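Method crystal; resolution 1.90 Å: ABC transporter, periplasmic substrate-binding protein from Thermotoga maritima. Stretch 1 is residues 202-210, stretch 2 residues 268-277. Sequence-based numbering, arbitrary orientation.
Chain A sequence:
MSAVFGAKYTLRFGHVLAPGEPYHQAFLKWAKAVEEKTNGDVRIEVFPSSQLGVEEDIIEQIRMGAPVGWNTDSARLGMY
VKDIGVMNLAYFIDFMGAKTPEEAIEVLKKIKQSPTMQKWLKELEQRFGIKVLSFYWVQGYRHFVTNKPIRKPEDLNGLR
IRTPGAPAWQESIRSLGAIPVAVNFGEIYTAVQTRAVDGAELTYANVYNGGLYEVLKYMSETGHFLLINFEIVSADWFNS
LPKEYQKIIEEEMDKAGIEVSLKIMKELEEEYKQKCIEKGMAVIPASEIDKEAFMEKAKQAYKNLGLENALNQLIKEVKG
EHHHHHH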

# COMPACT_ATOMS: atom_id res chain seq x y z
N LEU A 202 -2.01 -6.98 -9.50
CA LEU A 202 -3.02 -6.80 -8.45
C LEU A 202 -2.90 -7.90 -7.41
O LEU A 202 -2.17 -8.86 -7.59
N THR A 203 -3.65 -7.77 -6.31
CA THR A 203 -3.83 -8.85 -5.37
C THR A 203 -4.98 -9.76 -5.84
O THR A 203 -5.74 -9.37 -6.70
N TYR A 204 -5.08 -10.96 -5.26
CA TYR A 204 -6.14 -11.89 -5.62
C TYR A 204 -7.53 -11.33 -5.25
O TYR A 204 -8.51 -11.56 -5.95
N ALA A 205 -7.62 -10.61 -4.13
CA ALA A 205 -8.87 -9.94 -3.73
C ALA A 205 -9.33 -8.95 -4.80
O ALA A 205 -10.50 -8.92 -5.17
N ASN A 206 -8.40 -8.12 -5.28
CA ASN A 206 -8.70 -7.15 -6.34
C ASN A 206 -9.21 -7.87 -7.57
O ASN A 206 -10.21 -7.48 -8.19
N VAL A 207 -8.48 -8.91 -7.97
CA VAL A 207 -8.84 -9.66 -9.19
C VAL A 207 -10.20 -10.32 -9.01
O VAL A 207 -11.05 -10.24 -9.89
N TYR A 208 -10.43 -10.94 -7.86
CA TYR A 208 -11.70 -11.63 -7.66
C TYR A 208 -12.91 -10.67 -7.56
O TYR A 208 -13.97 -10.87 -8.20
N ASN A 209 -12.78 -9.67 -6.70
CA ASN A 209 -13.87 -8.72 -6.47
C ASN A 209 -14.17 -7.88 -7.72
O ASN A 209 -15.28 -7.44 -7.91
N GLY A 210 -13.17 -7.65 -8.56
CA GLY A 210 -13.41 -6.96 -9.83
C GLY A 210 -13.93 -7.85 -10.96
O GLY A 210 -14.15 -7.34 -12.10
N LEU A 268 -6.76 -14.29 3.88
CA LEU A 268 -7.75 -13.82 2.91
C LEU A 268 -7.23 -13.95 1.50
O LEU A 268 -7.96 -14.38 0.60
N GLU A 269 -5.98 -13.57 1.29
CA GLU A 269 -5.40 -13.72 -0.03
C GLU A 269 -5.36 -15.17 -0.50
O GLU A 269 -5.51 -15.44 -1.70
N GLU A 270 -5.15 -16.09 0.44
CA GLU A 270 -5.20 -17.53 0.18
C GLU A 270 -6.61 -17.96 -0.25
O GLU A 270 -6.76 -18.73 -1.21
N GLU A 271 -7.64 -17.46 0.44
CA GLU A 271 -9.02 -17.80 0.10
C GLU A 271 -9.41 -17.30 -1.26
O GLU A 271 -10.09 -17.98 -2.00
N TYR A 272 -9.00 -16.08 -1.58
CA TYR A 272 -9.28 -15.48 -2.88
C TYR A 272 -8.54 -16.19 -4.00
O TYR A 272 -9.08 -16.32 -5.09
N LYS A 273 -7.33 -16.66 -3.73
CA LYS A 273 -6.60 -17.51 -4.68
C LYS A 273 -7.41 -18.73 -5.04
O LYS A 273 -7.58 -19.04 -6.22
N GLN A 274 -7.94 -19.41 -4.02
CA GLN A 274 -8.79 -20.58 -4.24
C GLN A 274 -10.04 -20.23 -5.03
O GLN A 274 -10.47 -21.02 -5.90
N LYS A 275 -10.65 -19.09 -4.71
CA LYS A 275 -11.84 -18.65 -5.47
C LYS A 275 -11.50 -18.35 -6.91
O LYS A 275 -12.28 -18.63 -7.80
N CYS A 276 -10.32 -17.79 -7.17
CA CYS A 276 -9.90 -17.47 -8.54
C CYS A 276 -9.65 -18.74 -9.35
O CYS A 276 -10.01 -18.83 -10.53
N ILE A 277 -8.98 -19.70 -8.73
CA ILE A 277 -8.80 -21.03 -9.30
C ILE A 277 -10.15 -21.63 -9.64
O ILE A 277 -10.37 -22.10 -10.75

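The helix of stretch 1, residues 204-209, packs on the helix of stretch 2. Their axes come within 8.6 Å and run in the same general direction, at 41° to each other. Y204 lies nearest Y272, and Y208 lies nearest C276, one turn further along both helices. The contact buries 577 Å² in total.

L202 takes no part. T203 precedes the helix and caps it. Its chi1 is p, and its OG1 accepts a hydrogen bond from N206 N at 3.1 Å. T203 also points toward stretch 2, where its CB sits 3.5 Å from E269 OE2.

The first turn of a helix leaves backbone NH groups without partners inside the helix. E269 meets two of them. Y204 N donates to E269 OE1 at 2.8 Å, and A205 N donates to E269 OE2 at 3.1 Å. The E269 CA-to-CB bond points sideways, but chi1 m and chi2 m bring the carboxylate to this helix end.

Y204 is buried and points toward stretch 2, with chi1 m and chi2 -80°. Its CB meets Y272 CB at 3.7 Å. K273 covers one face of the Y204 ring, with K273 CB 3.8 Å from the centroid and almost on the normal. K273 is fully extended, all four chi angles t. At the Y204 ring edge lies C276 SG, 4.0 Å from Y204 CD1. Y204 OH is hydrogen-bonded elsewhere in the structure.

A205 is small and lies over one face of the Y272 ring. A205 CA is 3.8 Å from the Y272 ring centroid, and A205 CB is 3.5 Å from Y272 CD2. Y272 has chi1 m and chi2 -63° and points toward stretch 1.

N206 points away and does not touch stretch 2. V207 (chi1 t) points sideways and adds a small contact, V207 CG1 to C276 SG at 4.1 Å.

Y208 points toward stretch 2, with chi1 t and chi2 79°. Its CB lies 3.7 Å from Y272 CD1 and 4.0 Å from C276 SG. C276 is buried, with chi1 m. Its sulfur touches Y204, V207 and Y208. K275 covers one face of the Y208 ring, with K275 CB 3.5 Å from Y208 CE1. The Y208 and Y272 rings meet obliquely, centroids 5.8 Å apart and planes at 44°.

N209 is exposed, with chi1 m. Its end comes nearer to stretch 2, and N209 ND2 is 3.5 Å from Y272 OH. G210 makes no contact with stretch 2.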

# COMPACT_ATOMS: atom_id res chain seq x y z
CB LEU A 202 -4.43 -6.84 -9.06
CG LEU A 202 -4.85 -5.71 -10.01
CD1 LEU A 202 -6.19 -6.04 -10.68
CD2 LEU A 202 -4.94 -4.34 -9.33
CB THR A 203 -4.25 -8.28 -4.03
OG1 THR A 203 -5.53 -7.69 -4.17
CG2 THR A 203 -3.23 -7.23 -3.57
CB TYR A 204 -5.91 -13.25 -4.93
CG TYR A 204 -4.87 -14.17 -5.59
CD1 TYR A 204 -5.20 -14.93 -6.70
CD2 TYR A 204 -3.57 -14.29 -5.08
CE1 TYR A 204 -4.32 -15.79 -7.25
CE2 TYR A 204 -2.66 -15.16 -5.66
CZ TYR A 204 -3.04 -15.90 -6.76
OH TYR A 204 -2.17 -16.77 -7.39
CB ALA A 205 -8.69 -9.23 -2.39
CB ASN A 206 -7.45 -6.37 -6.78
CG ASN A 206 -6.89 -5.42 -5.72
OD1 ASN A 206 -7.60 -4.96 -4.82
ND2 ASN A 206 -5.60 -5.13 -5.84
CB VAL A 207 -7.80 -10.74 -9.53
CG1 VAL A 207 -8.31 -11.64 -10.69
CG2 VAL A 207 -6.45 -10.08 -9.89
CB TYR A 208 -11.66 -12.52 -6.41
CG TYR A 208 -12.94 -13.37 -6.29
CD1 TYR A 208 -13.10 -14.51 -7.04
CD2 TYR A 208 -13.97 -12.99 -5.43
CE1 TYR A 208 -14.27 -15.28 -6.95
CE2 TYR A 208 -15.15 -13.74 -5.33
CZ TYR A 208 -15.28 -14.90 -6.10
OH TYR A 208 -16.43 -15.69 -6.03
CB ASN A 209 -13.56 -7.82 -5.28
CG ASN A 209 -13.61 -8.58 -3.95
OD1 ASN A 209 -14.41 -9.49 -3.78
ND2 ASN A 209 -12.77 -8.18 -3.02
CB LEU A 268 -8.18 -12.40 3.21
CG LEU A 268 -8.92 -12.24 4.54
CD1 LEU A 268 -9.37 -10.79 4.71
CD2 LEU A 268 -10.13 -13.17 4.57
CB GLU A 269 -4.00 -13.12 -0.07
CG GLU A 269 -3.98 -11.62 -0.36
CD GLU A 269 -4.51 -11.26 -1.76
OE1 GLU A 269 -3.84 -11.56 -2.78
OE2 GLU A 269 -5.58 -10.64 -1.85
CB GLU A 270 -4.76 -18.33 1.41
CG GLU A 270 -3.26 -18.27 1.75
CD GLU A 270 -2.77 -16.93 2.30
OE1 GLU A 270 -3.60 -16.03 2.58
OE2 GLU A 270 -1.53 -16.78 2.46
CB GLU A 271 -9.99 -17.18 1.10
CG GLU A 271 -9.86 -17.72 2.48
CD GLU A 271 -10.85 -17.07 3.43
OE1 GLU A 271 -10.46 -16.83 4.59
OE2 GLU A 271 -12.01 -16.81 3.03
CB TYR A 272 -8.94 -13.99 -2.87
CG TYR A 272 -9.98 -13.11 -2.22
CD1 TYR A 272 -11.27 -13.02 -2.74
CD2 TYR A 272 -9.67 -12.34 -1.12
CE1 TYR A 272 -12.23 -12.21 -2.17
CE2 TYR A 272 -10.62 -11.50 -0.53
CZ TYR A 272 -11.91 -11.45 -1.06
OH TYR A 272 -12.85 -10.63 -0.49
CB LYS A 273 -5.23 -17.93 -4.12
CG LYS A 273 -4.37 -18.77 -5.08
CD LYS A 273 -2.96 -18.99 -4.56
CE LYS A 273 -2.14 -19.85 -5.51
NZ LYS A 273 -0.75 -20.03 -5.03
CB GLN A 274 -9.23 -21.23 -2.91
CG GLN A 274 -8.14 -21.80 -2.03
CD GLN A 274 -7.19 -22.73 -2.73
OE1 GLN A 274 -6.43 -22.32 -3.60
NE2 GLN A 274 -7.18 -24.00 -2.31
CB LYS A 275 -12.48 -17.42 -4.83
CG LYS A 275 -13.21 -17.73 -3.55
CD LYS A 275 -13.56 -16.51 -2.79
CE LYS A 275 -14.73 -16.78 -1.85
NZ LYS A 275 -14.79 -15.80 -0.72
CB CYS A 276 -8.64 -16.60 -8.54
SG CYS A 276 -8.90 -14.82 -8.13
CB ILE A 277 -8.00 -21.96 -8.35
CG1 ILE A 277 -6.54 -21.51 -8.27
CG2 ILE A 277 -8.01 -23.41 -8.85
CD1 ILE A 277 -5.69 -22.32 -7.30